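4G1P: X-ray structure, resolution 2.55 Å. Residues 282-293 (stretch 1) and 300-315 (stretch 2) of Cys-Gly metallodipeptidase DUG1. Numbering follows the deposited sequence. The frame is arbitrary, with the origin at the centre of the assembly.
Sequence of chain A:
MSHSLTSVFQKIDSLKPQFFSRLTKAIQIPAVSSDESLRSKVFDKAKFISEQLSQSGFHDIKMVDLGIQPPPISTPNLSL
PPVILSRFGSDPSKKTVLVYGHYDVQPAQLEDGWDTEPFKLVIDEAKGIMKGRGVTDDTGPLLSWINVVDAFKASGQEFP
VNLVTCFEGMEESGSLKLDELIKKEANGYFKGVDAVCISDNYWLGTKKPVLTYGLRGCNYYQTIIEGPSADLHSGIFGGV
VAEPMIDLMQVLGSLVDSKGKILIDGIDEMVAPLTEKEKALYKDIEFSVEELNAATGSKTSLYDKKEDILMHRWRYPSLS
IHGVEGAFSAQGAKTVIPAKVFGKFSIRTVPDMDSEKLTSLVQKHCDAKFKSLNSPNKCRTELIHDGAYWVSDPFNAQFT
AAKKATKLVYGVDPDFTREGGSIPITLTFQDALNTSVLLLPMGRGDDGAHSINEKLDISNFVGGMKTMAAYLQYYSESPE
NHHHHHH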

# COMPACT_ATOMS: atom_id res chain seq x y z
N TYR A 282 18.45 -30.93 18.97
CA TYR A 282 17.92 -29.66 19.35
C TYR A 282 18.48 -29.24 20.66
O TYR A 282 18.32 -28.13 21.08
CB TYR A 282 16.41 -29.65 19.39
CG TYR A 282 15.75 -29.77 18.07
CD1 TYR A 282 16.41 -29.48 16.91
CD2 TYR A 282 14.48 -30.21 17.97
CE1 TYR A 282 15.81 -29.61 15.71
CE2 TYR A 282 13.88 -30.31 16.77
CZ TYR A 282 14.56 -30.02 15.65
OH TYR A 282 13.93 -30.16 14.49
N LYS A 283 19.16 -30.13 21.32
CA LYS A 283 19.60 -29.76 22.62
C LYS A 283 21.05 -29.50 22.45
O LYS A 283 21.68 -30.01 21.57
CB LYS A 283 19.10 -30.74 23.65
CG LYS A 283 18.94 -30.06 24.98
CD LYS A 283 19.46 -28.64 24.90
CE LYS A 283 19.87 -28.13 26.28
NZ LYS A 283 19.87 -29.18 27.34
N ASP A 284 21.55 -28.66 23.32
CA ASP A 284 22.89 -28.20 23.23
C ASP A 284 23.04 -27.06 22.31
O ASP A 284 24.12 -26.67 21.99
CB ASP A 284 23.71 -29.26 22.55
CG ASP A 284 24.39 -30.13 23.52
OD1 ASP A 284 24.70 -29.63 24.60
OD2 ASP A 284 24.57 -31.32 23.26
N ILE A 285 21.95 -26.45 21.96
CA ILE A 285 22.01 -25.37 21.04
C ILE A 285 22.18 -24.26 22.02
O ILE A 285 21.81 -24.39 23.14
CB ILE A 285 20.92 -25.37 19.97
CG1 ILE A 285 21.34 -26.27 18.86
CG2 ILE A 285 20.69 -23.98 19.43
CD1 ILE A 285 20.20 -26.77 18.06
N GLU A 286 22.77 -23.17 21.60
CA GLU A 286 22.77 -21.99 22.41
C GLU A 286 21.85 -20.96 21.87
O GLU A 286 22.04 -20.45 20.82
CB GLU A 286 24.15 -21.40 22.52
CG GLU A 286 25.24 -22.40 22.28
CD GLU A 286 26.46 -22.14 23.12
OE1 GLU A 286 26.65 -21.00 23.54
OE2 GLU A 286 27.20 -23.08 23.37
N PHE A 287 20.83 -20.67 22.63
CA PHE A 287 19.90 -19.61 22.25
C PHE A 287 18.95 -19.27 23.39
O PHE A 287 18.58 -20.13 24.18
CB PHE A 287 19.08 -20.01 21.04
CG PHE A 287 18.38 -18.87 20.39
CD1 PHE A 287 19.10 -17.87 19.76
CD2 PHE A 287 16.99 -18.79 20.39
CE1 PHE A 287 18.45 -16.81 19.14
CE2 PHE A 287 16.34 -17.74 19.79
CZ PHE A 287 17.06 -16.75 19.16
N SER A 288 18.56 -18.01 23.45
CA SER A 288 17.62 -17.56 24.46
C SER A 288 16.72 -16.48 23.89
O SER A 288 17.06 -15.81 22.90
CB SER A 288 18.38 -16.99 25.63
OG SER A 288 19.07 -15.83 25.20
N VAL A 289 15.57 -16.30 24.52
CA VAL A 289 14.58 -15.34 24.08
C VAL A 289 15.15 -13.92 24.13
O VAL A 289 14.77 -13.06 23.34
CB VAL A 289 13.27 -15.45 24.89
CG1 VAL A 289 13.47 -14.94 26.30
CG2 VAL A 289 12.13 -14.71 24.20
N GLU A 290 16.10 -13.70 25.03
CA GLU A 290 16.77 -12.41 25.14
C GLU A 290 17.47 -12.08 23.84
O GLU A 290 17.52 -10.92 23.43
CB GLU A 290 17.80 -12.41 26.27
CG GLU A 290 17.21 -12.31 27.66
CD GLU A 290 16.40 -13.54 28.05
OE1 GLU A 290 16.73 -14.67 27.58
OE2 GLU A 290 15.43 -13.37 28.82
N GLU A 291 18.02 -13.10 23.20
CA GLU A 291 18.66 -12.90 21.91
C GLU A 291 17.60 -12.59 20.87
O GLU A 291 17.76 -11.68 20.07
CB GLU A 291 19.48 -14.13 21.52
CG GLU A 291 20.66 -14.39 22.45
CD GLU A 291 21.27 -15.77 22.26
OE1 GLU A 291 22.12 -15.93 21.35
OE2 GLU A 291 20.90 -16.70 23.02
N LEU A 292 16.50 -13.34 20.90
CA LEU A 292 15.39 -13.08 20.01
C LEU A 292 14.88 -11.64 20.17
O LEU A 292 14.68 -10.94 19.18
CB LEU A 292 14.26 -14.07 20.24
CG LEU A 292 13.03 -13.88 19.36
CD1 LEU A 292 13.41 -14.15 17.91
CD2 LEU A 292 11.90 -14.80 19.81
N ASN A 293 14.70 -11.20 21.40
CA ASN A 293 14.36 -9.81 21.66
C ASN A 293 15.36 -8.78 21.13
O ASN A 293 15.00 -7.64 20.82
CB ASN A 293 14.15 -9.59 23.16
CG ASN A 293 12.98 -10.36 23.70
OD1 ASN A 293 12.11 -10.79 22.95
ND2 ASN A 293 12.96 -10.55 25.02
N THR A 300 8.38 -9.11 22.05
CA THR A 300 7.13 -9.58 21.48
C THR A 300 7.18 -11.02 20.98
O THR A 300 6.46 -11.39 20.06
CB THR A 300 6.64 -8.65 20.34
OG1 THR A 300 7.69 -8.48 19.38
CG2 THR A 300 6.25 -7.30 20.91
N SER A 301 8.02 -11.82 21.60
CA SER A 301 8.10 -13.23 21.27
C SER A 301 6.79 -13.91 21.57
O SER A 301 6.02 -13.45 22.39
CB SER A 301 9.18 -13.91 22.09
OG SER A 301 9.09 -15.31 21.94
N LEU A 302 6.54 -15.04 20.92
CA LEU A 302 5.36 -15.84 21.22
C LEU A 302 5.67 -16.99 22.18
O LEU A 302 4.76 -17.72 22.56
CB LEU A 302 4.79 -16.40 19.92
CG LEU A 302 4.33 -15.42 18.84
CD1 LEU A 302 3.97 -16.18 17.56
CD2 LEU A 302 3.14 -14.58 19.33
N TYR A 303 6.94 -17.16 22.54
CA TYR A 303 7.40 -18.28 23.38
C TYR A 303 8.63 -17.88 24.18
O TYR A 303 9.48 -17.15 23.69
CB TYR A 303 7.81 -19.48 22.53
CG TYR A 303 6.71 -20.03 21.67
CD1 TYR A 303 5.70 -20.80 22.21
CD2 TYR A 303 6.70 -19.78 20.31
CE1 TYR A 303 4.69 -21.32 21.41
CE2 TYR A 303 5.69 -20.28 19.50
CZ TYR A 303 4.69 -21.04 20.06
OH TYR A 303 3.71 -21.53 19.25
N ASP A 304 8.74 -18.40 25.40
CA ASP A 304 9.90 -18.12 26.24
C ASP A 304 10.92 -19.25 26.27
O ASP A 304 12.12 -19.03 26.42
CB ASP A 304 9.45 -17.78 27.65
CG ASP A 304 8.66 -16.50 27.70
OD1 ASP A 304 8.88 -15.64 26.83
OD2 ASP A 304 7.81 -16.36 28.62
N LYS A 305 10.43 -20.48 26.15
CA LYS A 305 11.30 -21.64 26.22
C LYS A 305 12.15 -21.80 24.97
O LYS A 305 11.62 -21.75 23.85
CB LYS A 305 10.49 -22.92 26.47
CG LYS A 305 10.16 -23.19 27.94
CD LYS A 305 9.70 -24.65 28.13
CE LYS A 305 10.78 -25.64 27.68
NZ LYS A 305 10.34 -27.07 27.76
N LYS A 306 13.44 -22.01 25.16
CA LYS A 306 14.40 -22.13 24.07
C LYS A 306 13.94 -23.17 23.08
O LYS A 306 13.94 -22.94 21.88
CB LYS A 306 15.79 -22.50 24.61
CG LYS A 306 16.81 -22.86 23.53
CD LYS A 306 18.14 -23.33 24.11
CE LYS A 306 18.25 -24.86 24.14
NZ LYS A 306 19.42 -25.33 24.92
N GLU A 307 13.54 -24.32 23.61
CA GLU A 307 13.09 -25.43 22.79
C GLU A 307 11.90 -25.01 21.93
O GLU A 307 11.78 -25.40 20.77
CB GLU A 307 12.71 -26.63 23.68
CG GLU A 307 12.23 -27.86 22.91
CD GLU A 307 11.67 -28.95 23.82
OE1 GLU A 307 10.75 -28.65 24.62
OE2 GLU A 307 12.15 -30.10 23.74
N ASP A 308 11.04 -24.18 22.51
CA ASP A 308 9.84 -23.73 21.81
C ASP A 308 10.15 -22.73 20.71
O ASP A 308 9.67 -22.88 19.59
CB ASP A 308 8.85 -23.13 22.80
CG ASP A 308 8.11 -24.20 23.58
OD1 ASP A 308 7.79 -25.25 22.97
OD2 ASP A 308 7.86 -23.97 24.79
N ILE A 309 10.95 -21.72 21.04
CA ILE A 309 11.38 -20.75 20.05
C ILE A 309 12.03 -21.49 18.88
O ILE A 309 11.72 -21.23 17.72
CB ILE A 309 12.39 -19.77 20.62
CG1 ILE A 309 11.78 -18.99 21.79
CG2 ILE A 309 12.84 -18.81 19.55
CD1 ILE A 309 12.80 -18.27 22.65
N LEU A 310 12.90 -22.44 19.20
CA LEU A 310 13.63 -23.11 18.14
C LEU A 310 12.69 -23.96 17.29
O LEU A 310 12.74 -23.91 16.06
CB LEU A 310 14.81 -23.92 18.69
CG LEU A 310 15.89 -23.12 19.44
CD1 LEU A 310 16.88 -24.05 20.12
CD2 LEU A 310 16.62 -22.14 18.53
N MET A 311 11.81 -24.71 17.94
CA MET A 311 10.94 -25.62 17.21
C MET A 311 9.88 -24.90 16.39
O MET A 311 9.46 -25.39 15.33
CB MET A 311 10.32 -26.66 18.14
CG MET A 311 11.31 -27.73 18.57
SD MET A 311 10.48 -29.12 19.34
CE MET A 311 9.50 -28.26 20.57
N HIS A 312 9.45 -23.74 16.87
CA HIS A 312 8.50 -22.95 16.12
C HIS A 312 9.14 -22.12 15.00
O HIS A 312 8.44 -21.74 14.06
CB HIS A 312 7.61 -22.12 17.05
CG HIS A 312 6.50 -22.93 17.66
ND1 HIS A 312 6.53 -23.36 18.97
CD2 HIS A 312 5.36 -23.42 17.12
CE1 HIS A 312 5.44 -24.07 19.21
NE2 HIS A 312 4.72 -24.13 18.11
N ARG A 313 10.45 -21.87 15.08
CA ARG A 313 11.18 -21.35 13.91
C ARG A 313 11.51 -22.44 12.91
O ARG A 313 11.58 -22.17 11.72
CB ARG A 313 12.51 -20.73 14.30
CG ARG A 313 12.43 -19.61 15.29
CD ARG A 313 13.83 -19.30 15.79
NE ARG A 313 14.61 -18.63 14.77
CZ ARG A 313 15.24 -17.48 14.97
NH1 ARG A 313 15.19 -16.92 16.17
NH2 ARG A 313 15.94 -16.92 14.00
N TRP A 314 11.75 -23.66 13.38
CA TRP A 314 12.38 -24.68 12.52
C TRP A 314 11.48 -25.78 11.97
O TRP A 314 11.67 -26.20 10.83
CB TRP A 314 13.57 -25.33 13.23
CG TRP A 314 14.71 -24.41 13.51
CD1 TRP A 314 14.89 -23.16 13.02
CD2 TRP A 314 15.82 -24.67 14.38
NE1 TRP A 314 16.04 -22.61 13.52
CE2 TRP A 314 16.64 -23.52 14.35
CE3 TRP A 314 16.21 -25.76 15.17
CZ2 TRP A 314 17.83 -23.44 15.08
CZ3 TRP A 314 17.39 -25.67 15.90
CH2 TRP A 314 18.18 -24.52 15.85
N ARG A 315 10.54 -26.27 12.76
CA ARG A 315 9.88 -27.52 12.38
C ARG A 315 8.37 -27.53 12.54
O ARG A 315 7.73 -28.52 12.21
CB ARG A 315 10.51 -28.73 13.10
CG ARG A 315 10.42 -28.67 14.61
CD ARG A 315 9.32 -29.58 15.12
NE ARG A 315 9.45 -30.92 14.57
CZ ARG A 315 8.43 -31.67 14.17
NH1 ARG A 315 7.19 -31.20 14.27
NH2 ARG A 315 8.64 -32.89 13.68
O HOH W 1 9.66 -11.44 23.89
O HOH W 2 10.76 -10.17 20.72

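Two lysines of like charge meet at this contact. Lys283 CE lies 3.1 Å from Lys306 NZ, and the amines Lys283 NZ and Lys306 NZ are 4.6 Å apart. Lys306 NZ also donates a hydrogen bond to Ile285 O at 3.1 Å. This is the only direct hydrogen bond between the stretches. The carbonyl gives the Lys306 ammonium group a partner beside the second positive charge. The aliphatic part of Lys306 runs along the loop backbone, with CD 3.2 Å from Phe287 O.

Most of stretch 1 is loop, passing obliquely across the first turns of helix 306-314. Its own helix begins at Val289, with Ser288 at the N-cap. The two helix axes approach to 10.9 Å at 53°. The Ser288 and Lys306 CA atoms are 5.6 Å apart.

Apolar side chains fill the space between. Ile285, Phe287, Val289 and Leu292 all point toward stretch 2. Ile309 receives three of them: its CG2 sits at the edge of the Phe287 ring, 3.7 Å from CE2, and 4.1 Å from Leu292 CD2, while its CD1 is 3.6 Å from Val289 CB. Leu310 CD2 is 3.8 Å from Phe287 CD2, and Leu310 CD1 is 3.9 Å from Ile285 CG2. Ile285 CD1 meets the edge of the Trp314 ring, 3.7 Å from CZ3. Tyr282 CE1 is 3.9 Å from Trp314 CE3; the planes of these rings lie at 55°. Charged Arg313 NH1 approaches apolar carbons without hydrogen bonding, Phe287 CZ at 3.5 Å and Leu292 CD1 at 3.7 Å.

Water links the other end. Asn293 OD1 accepts hydrogen bonds from water 1 and water 2, each at 2.7 Å. Water 1 accepts from Ser301 N at 2.8 Å, and water 2 from Thr300 N at 2.9 Å. The waters span a gap: Asn293 OD1 is 4.2 Å from Thr300 N.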